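Local coordinates for hypothetical 39.9 kDa protein (Saccharomyces cerevisiae, PDB 2GA8) that acts as an ATP-dependent P-loop kinase that could take part in assembly of the endoplasmic reticulum membrane, at residues 12-24 with 220-234. Residues are numbered along the deposited sequence; the frame is centred on the assembly and turned at random.
Sequences LQLLDNRIEDNYR and SSVFEKLSKTFSQTI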
loop_
_atom_site.group_PDB
_atom_site.type_symbol
_atom_site.label_atom_id
_atom_site.label_comp_id
_atom_site.label_asym_id
_atom_site.label_seq_id
_atom_site.Cartn_x
_atom_site.Cartn_y
_atom_site.Cartn_z
ATOM N N LEU A 12 -5.607 -17.180 -3.854
ATOM C CA LEU A 12 -6.969 -17.694 -3.927
ATOM C C LEU A 12 -7.207 -18.788 -2.893
ATOM O O LEU A 12 -8.318 -18.949 -2.392
ATOM C CB LEU A 12 -7.270 -18.230 -5.331
ATOM C CG LEU A 12 -7.261 -17.177 -6.443
ATOM C CD1 LEU A 12 -7.608 -17.827 -7.774
ATOM C CD2 LEU A 12 -8.263 -16.084 -6.115
ATOM N N GLN A 13 -6.164 -19.543 -2.568
ATOM C CA GLN A 13 -6.318 -20.604 -1.585
ATOM C C GLN A 13 -6.589 -20.019 -0.206
ATOM O O GLN A 13 -7.431 -20.523 0.538
ATOM C CB GLN A 13 -5.068 -21.479 -1.542
ATOM C CG GLN A 13 -5.146 -22.591 -0.519
ATOM C CD GLN A 13 -4.048 -23.612 -0.708
ATOM O OE1 GLN A 13 -2.862 -23.289 -0.616
ATOM N NE2 GLN A 13 -4.436 -24.852 -0.982
ATOM N N LEU A 14 -5.875 -18.952 0.133
ATOM C CA LEU A 14 -6.066 -18.317 1.432
ATOM C C LEU A 14 -7.427 -17.636 1.489
ATOM O O LEU A 14 -8.135 -17.741 2.487
ATOM C CB LEU A 14 -4.961 -17.299 1.713
ATOM C CG LEU A 14 -5.069 -16.609 3.084
ATOM C CD1 LEU A 14 -5.167 -17.659 4.184
ATOM C CD2 LEU A 14 -3.865 -15.722 3.314
ATOM N N LEU A 15 -7.803 -16.948 0.416
ATOM C CA LEU A 15 -9.098 -16.282 0.403
ATOM C C LEU A 15 -10.193 -17.317 0.614
ATOM O O LEU A 15 -11.119 -17.105 1.389
ATOM C CB LEU A 15 -9.326 -15.550 -0.925
ATOM C CG LEU A 15 -10.679 -14.845 -1.081
ATOM C CD1 LEU A 15 -10.872 -13.833 0.038
ATOM C CD2 LEU A 15 -10.750 -14.154 -2.435
ATOM N N ASP A 16 -10.077 -18.451 -0.067
ATOM C CA ASP A 16 -11.082 -19.497 0.072
ATOM C C ASP A 16 -11.116 -20.045 1.494
ATOM O O ASP A 16 -12.182 -20.290 2.049
ATOM C CB ASP A 16 -10.809 -20.638 -0.903
ATOM C CG ASP A 16 -11.927 -21.657 -0.914
ATOM O OD1 ASP A 16 -13.029 -21.312 -1.387
ATOM O OD2 ASP A 16 -11.711 -22.790 -0.439
ATOM N N ASN A 17 -9.942 -20.242 2.079
ATOM C CA ASN A 17 -9.848 -20.752 3.442
ATOM C C ASN A 17 -10.410 -19.783 4.479
ATOM O O ASN A 17 -10.926 -20.205 5.514
ATOM C CB ASN A 17 -8.392 -21.070 3.781
ATOM C CG ASN A 17 -8.014 -22.497 3.442
ATOM O OD1 ASN A 17 -6.839 -22.817 3.264
ATOM N ND2 ASN A 17 -9.016 -23.370 3.368
ATOM N N ARG A 18 -10.328 -18.490 4.188
ATOM C CA ARG A 18 -10.796 -17.459 5.114
ATOM C C ARG A 18 -12.093 -16.781 4.679
ATOM O O ARG A 18 -12.497 -15.776 5.259
ATOM C CB ARG A 18 -9.700 -16.399 5.272
ATOM C CG ARG A 18 -8.349 -16.960 5.682
ATOM C CD ARG A 18 -8.392 -17.516 7.096
ATOM N NE ARG A 18 -8.717 -16.469 8.060
ATOM C CZ ARG A 18 -8.788 -16.650 9.374
ATOM N NH1 ARG A 18 -8.559 -17.849 9.897
ATOM N NH2 ARG A 18 -9.072 -15.627 10.169
ATOM N N ILE A 19 -12.747 -17.346 3.672
ATOM C CA ILE A 19 -13.980 -16.795 3.117
ATOM C C ILE A 19 -15.075 -16.454 4.133
ATOM O O ILE A 19 -15.814 -15.482 3.952
ATOM C CB ILE A 19 -14.564 -17.762 2.057
ATOM C CG1 ILE A 19 -15.528 -17.008 1.141
ATOM C CG2 ILE A 19 -15.265 -18.931 2.742
ATOM C CD1 ILE A 19 -14.848 -15.959 0.278
ATOM N N GLU A 20 -15.183 -17.246 5.193
ATOM C CA GLU A 20 -16.196 -17.011 6.215
ATOM C C GLU A 20 -15.661 -16.212 7.399
ATOM O O GLU A 20 -16.426 -15.802 8.269
ATOM C CB GLU A 20 -16.758 -18.347 6.719
ATOM C CG GLU A 20 -17.619 -19.090 5.703
ATOM C CD GLU A 20 -18.030 -20.474 6.178
ATOM O OE1 GLU A 20 -18.630 -20.583 7.270
ATOM O OE2 GLU A 20 -17.751 -21.456 5.458
ATOM N N ASP A 21 -14.352 -15.981 7.420
ATOM C CA ASP A 21 -13.715 -15.262 8.521
ATOM C C ASP A 21 -13.190 -13.875 8.181
ATOM O O ASP A 21 -13.046 -13.026 9.065
ATOM C CB ASP A 21 -12.554 -16.092 9.073
ATOM C CG ASP A 21 -12.997 -17.445 9.584
ATOM O OD1 ASP A 21 -13.840 -17.481 10.502
ATOM O OD2 ASP A 21 -12.503 -18.470 9.068
ATOM N N ASN A 22 -12.891 -13.641 6.910
ATOM C CA ASN A 22 -12.350 -12.347 6.501
ATOM C C ASN A 22 -12.981 -11.870 5.211
ATOM O O ASN A 22 -13.105 -12.635 4.253
ATOM C CB ASN A 22 -10.832 -12.438 6.294
ATOM C CG ASN A 22 -10.082 -12.788 7.568
ATOM O OD1 ASN A 22 -9.857 -13.961 7.875
ATOM N ND2 ASN A 22 -9.692 -11.765 8.315
ATOM N N TYR A 23 -13.361 -10.600 5.183
ATOM C CA TYR A 23 -13.970 -10.028 3.991
ATOM C C TYR A 23 -12.942 -9.924 2.870
ATOM O O TYR A 23 -13.267 -10.061 1.688
ATOM C CB TYR A 23 -14.522 -8.637 4.278
ATOM C CG TYR A 23 -15.346 -8.112 3.129
ATOM C CD1 TYR A 23 -16.601 -8.650 2.856
ATOM C CD2 TYR A 23 -14.858 -7.111 2.290
ATOM C CE1 TYR A 23 -17.348 -8.208 1.782
ATOM C CE2 TYR A 23 -15.603 -6.658 1.204
ATOM C CZ TYR A 23 -16.848 -7.215 0.961
ATOM O OH TYR A 23 -17.592 -6.773 -0.102
ATOM N N ARG A 24 -11.697 -9.657 3.241
ATOM C CA ARG A 24 -10.643 -9.550 2.251
ATOM C C ARG A 24 -9.327 -10.097 2.772
ATOM O O ARG A 24 -9.103 -10.175 3.981
ATOM C CB ARG A 24 -10.488 -8.088 1.791
ATOM C CG ARG A 24 -10.624 -7.057 2.896
ATOM C CD ARG A 24 -10.398 -5.627 2.407
ATOM N NE ARG A 24 -11.314 -5.225 1.343
ATOM C CZ ARG A 24 -11.896 -4.031 1.261
ATOM N NH1 ARG A 24 -11.673 -3.108 2.185
ATOM N NH2 ARG A 24 -12.685 -3.746 0.235
ATOM N N SER A 220 -17.624 -25.274 -3.788
ATOM C CA SER A 220 -16.205 -25.265 -3.451
ATOM C C SER A 220 -15.469 -24.222 -4.286
ATOM O O SER A 220 -14.272 -24.009 -4.110
ATOM C CB SER A 220 -15.586 -26.646 -3.698
ATOM O OG SER A 220 -15.709 -27.016 -5.058
ATOM N N SER A 221 -16.190 -23.580 -5.200
ATOM C CA SER A 221 -15.601 -22.555 -6.053
ATOM C C SER A 221 -15.340 -21.277 -5.256
ATOM O O SER A 221 -16.263 -20.702 -4.685
ATOM C CB SER A 221 -16.543 -22.241 -7.213
ATOM O OG SER A 221 -16.115 -21.085 -7.905
ATOM N N VAL A 222 -14.087 -20.832 -5.222
ATOM C CA VAL A 222 -13.759 -19.615 -4.487
ATOM C C VAL A 222 -14.464 -18.408 -5.115
ATOM O O VAL A 222 -14.929 -17.516 -4.408
ATOM C CB VAL A 222 -12.224 -19.368 -4.441
ATOM C CG1 VAL A 222 -11.677 -19.111 -5.832
ATOM C CG2 VAL A 222 -11.921 -18.193 -3.509
ATOM N N PHE A 223 -14.563 -18.384 -6.437
ATOM C CA PHE A 223 -15.228 -17.263 -7.094
ATOM C C PHE A 223 -16.732 -17.243 -6.828
ATOM O O PHE A 223 -17.336 -16.171 -6.729
ATOM C CB PHE A 223 -14.938 -17.274 -8.594
ATOM C CG PHE A 223 -13.494 -17.022 -8.931
ATOM C CD1 PHE A 223 -12.739 -16.124 -8.179
ATOM C CD2 PHE A 223 -12.897 -17.651 -10.020
ATOM C CE1 PHE A 223 -11.411 -15.854 -8.504
ATOM C CE2 PHE A 223 -11.569 -17.389 -10.356
ATOM C CZ PHE A 223 -10.824 -16.484 -9.594
ATOM N N GLU A 224 -17.336 -18.422 -6.713
ATOM C CA GLU A 224 -18.765 -18.522 -6.428
ATOM C C GLU A 224 -19.015 -17.964 -5.024
ATOM O O GLU A 224 -19.921 -17.155 -4.806
ATOM C CB GLU A 224 -19.209 -19.988 -6.477
ATOM C CG GLU A 224 -20.687 -20.213 -6.212
ATOM C CD GLU A 224 -21.542 -19.962 -7.437
ATOM O OE1 GLU A 224 -21.235 -20.551 -8.493
ATOM O OE2 GLU A 224 -22.518 -19.186 -7.343
ATOM N N LYS A 225 -18.192 -18.394 -4.074
ATOM C CA LYS A 225 -18.322 -17.943 -2.691
ATOM C C LYS A 225 -18.147 -16.436 -2.544
ATOM O O LYS A 225 -18.935 -15.771 -1.874
ATOM C CB LYS A 225 -17.288 -18.649 -1.815
ATOM C CG LYS A 225 -17.428 -20.155 -1.772
ATOM C CD LYS A 225 -16.303 -20.748 -0.955
ATOM C CE LYS A 225 -16.299 -22.256 -1.011
ATOM N NZ LYS A 225 -15.120 -22.800 -0.288
ATOM N N LEU A 226 -17.109 -15.888 -3.163
ATOM C CA LEU A 226 -16.881 -14.457 -3.047
ATOM C C LEU A 226 -17.990 -13.648 -3.721
ATOM O O LEU A 226 -18.409 -12.607 -3.209
ATOM C CB LEU A 226 -15.510 -14.087 -3.633
ATOM C CG LEU A 226 -15.274 -14.099 -5.140
ATOM C CD1 LEU A 226 -15.835 -12.820 -5.762
ATOM C CD2 LEU A 226 -13.773 -14.190 -5.408
ATOM N N SER A 227 -18.476 -14.143 -4.856
ATOM C CA SER A 227 -19.524 -13.463 -5.612
ATOM C C SER A 227 -20.819 -13.301 -4.832
ATOM O O SER A 227 -21.545 -12.332 -5.027
ATOM C CB SER A 227 -19.817 -14.216 -6.916
ATOM O OG SER A 227 -18.712 -14.165 -7.798
ATOM N N LYS A 228 -21.098 -14.246 -3.942
ATOM C CA LYS A 228 -22.319 -14.211 -3.148
ATOM C C LYS A 228 -22.143 -13.529 -1.794
ATOM O O LYS A 228 -23.087 -13.459 -1.015
ATOM C CB LYS A 228 -22.829 -15.637 -2.907
ATOM C CG LYS A 228 -23.191 -16.417 -4.164
ATOM C CD LYS A 228 -24.336 -15.758 -4.912
ATOM C CE LYS A 228 -24.811 -16.620 -6.073
ATOM N NZ LYS A 228 -25.829 -15.909 -6.892
ATOM N N THR A 229 -20.951 -13.011 -1.516
ATOM C CA THR A 229 -20.702 -12.401 -0.215
ATOM C C THR A 229 -20.189 -10.961 -0.179
ATOM O O THR A 229 -19.614 -10.534 0.826
ATOM C CB THR A 229 -19.745 -13.288 0.608
ATOM O OG1 THR A 229 -18.556 -13.542 -0.150
ATOM C CG2 THR A 229 -20.418 -14.618 0.944
ATOM N N PHE A 230 -20.385 -10.222 -1.265
ATOM C CA PHE A 230 -19.982 -8.825 -1.304
ATOM C C PHE A 230 -20.912 -8.128 -0.315
ATOM O O PHE A 230 -22.061 -8.550 -0.140
ATOM C CB PHE A 230 -20.183 -8.243 -2.706
ATOM C CG PHE A 230 -19.187 -8.729 -3.722
ATOM C CD1 PHE A 230 -17.832 -8.422 -3.593
ATOM C CD2 PHE A 230 -19.608 -9.458 -4.834
ATOM C CE1 PHE A 230 -16.912 -8.829 -4.558
ATOM C CE2 PHE A 230 -18.695 -9.870 -5.805
ATOM C CZ PHE A 230 -17.344 -9.555 -5.669
ATOM N N SER A 231 -20.429 -7.071 0.331
ATOM C CA SER A 231 -21.240 -6.362 1.314
ATOM C C SER A 231 -21.453 -4.880 1.013
ATOM O O SER A 231 -20.511 -4.152 0.698
ATOM C CB SER A 231 -20.614 -6.500 2.703
ATOM O OG SER A 231 -21.358 -5.765 3.661
ATOM N N GLN A 232 -22.701 -4.440 1.130
ATOM C CA GLN A 232 -23.044 -3.046 0.883
ATOM C C GLN A 232 -22.485 -2.136 1.982
ATOM O O GLN A 232 -22.432 -0.920 1.817
ATOM C CB GLN A 232 -24.568 -2.898 0.817
ATOM C CG GLN A 232 -25.053 -1.553 0.306
ATOM C CD GLN A 232 -24.561 -1.254 -1.100
ATOM O OE1 GLN A 232 -24.675 -2.087 -2.000
ATOM N NE2 GLN A 232 -24.018 -0.057 -1.295
ATOM N N THR A 233 -22.057 -2.724 3.093
ATOM C CA THR A 233 -21.538 -1.938 4.215
ATOM C C THR A 233 -20.109 -1.432 4.057
ATOM O O THR A 233 -19.656 -0.614 4.854
ATOM C CB THR A 233 -21.585 -2.733 5.526
ATOM O OG1 THR A 233 -20.685 -3.844 5.440
ATOM C CG2 THR A 233 -22.993 -3.232 5.793
ATOM N N ILE A 234 -19.407 -1.913 3.037
ATOM C CA ILE A 234 -18.019 -1.521 2.799
ATOM C C ILE A 234 -17.936 -0.317 1.865
ATOM O O ILE A 234 -18.322 -0.396 0.704
ATOM C CB ILE A 234 -17.223 -2.710 2.199
ATOM C CG1 ILE A 234 -17.293 -3.907 3.153
ATOM C CG2 ILE A 234 -15.771 -2.306 1.941
ATOM C CD1 ILE A 234 -16.588 -3.692 4.492
HETATM O O HOH W 1 -12.468 -24.865 -1.956
#
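Tyr23 reaches across to the backbone of strand 230-231, where its hydroxyl accepts a nearly straight hydrogen bond from Ser231 N (2.9 Å to OH). CG stands anti to the tyrosine's own backbone N (chi1 -171°), which sends the ring toward 229-234. One face carries Ile234, whose CG1 lies 4.1 Å from the ring centroid in a CH-pi contact, while Thr229 O meets the ring edge, 3.4 Å from CE1. Tyrosine suits this buried place because its flat face accepts an aliphatic branch and its hydroxyl also bonds Lys258 O. A phenylalanine here would probably leave Ser231 N and Lys258 O without the hydroxyl they share. Ile234 CG2 also touches Arg24, a buried charged group whose guanidinium bonds Thr205.

Close packing continues at Ile19, a buried apolar residue whose CG1 lies 3.8 Å from Lys225 CB. Helices 12-17 and 222-227 cross at 50° where Asp16 CB meets Val222 CG2 (3.7 Å); Leu15 packs more loosely on Val222 and Leu226.

Toward the solvent side the contact turns polar. Lys225 suits both regions: its aliphatic chain covers Ile19, and its extended end brings NZ to the syn side of Asp16 OD1 (2.8 Å), 23° out of the carboxylate plane. A water links Asp16 OD2 to Ser220 O. Partly open to water, this charge pair is probably weaker than a buried one, whereas the Tyr23 hydroxyl satisfies a buried backbone N-H.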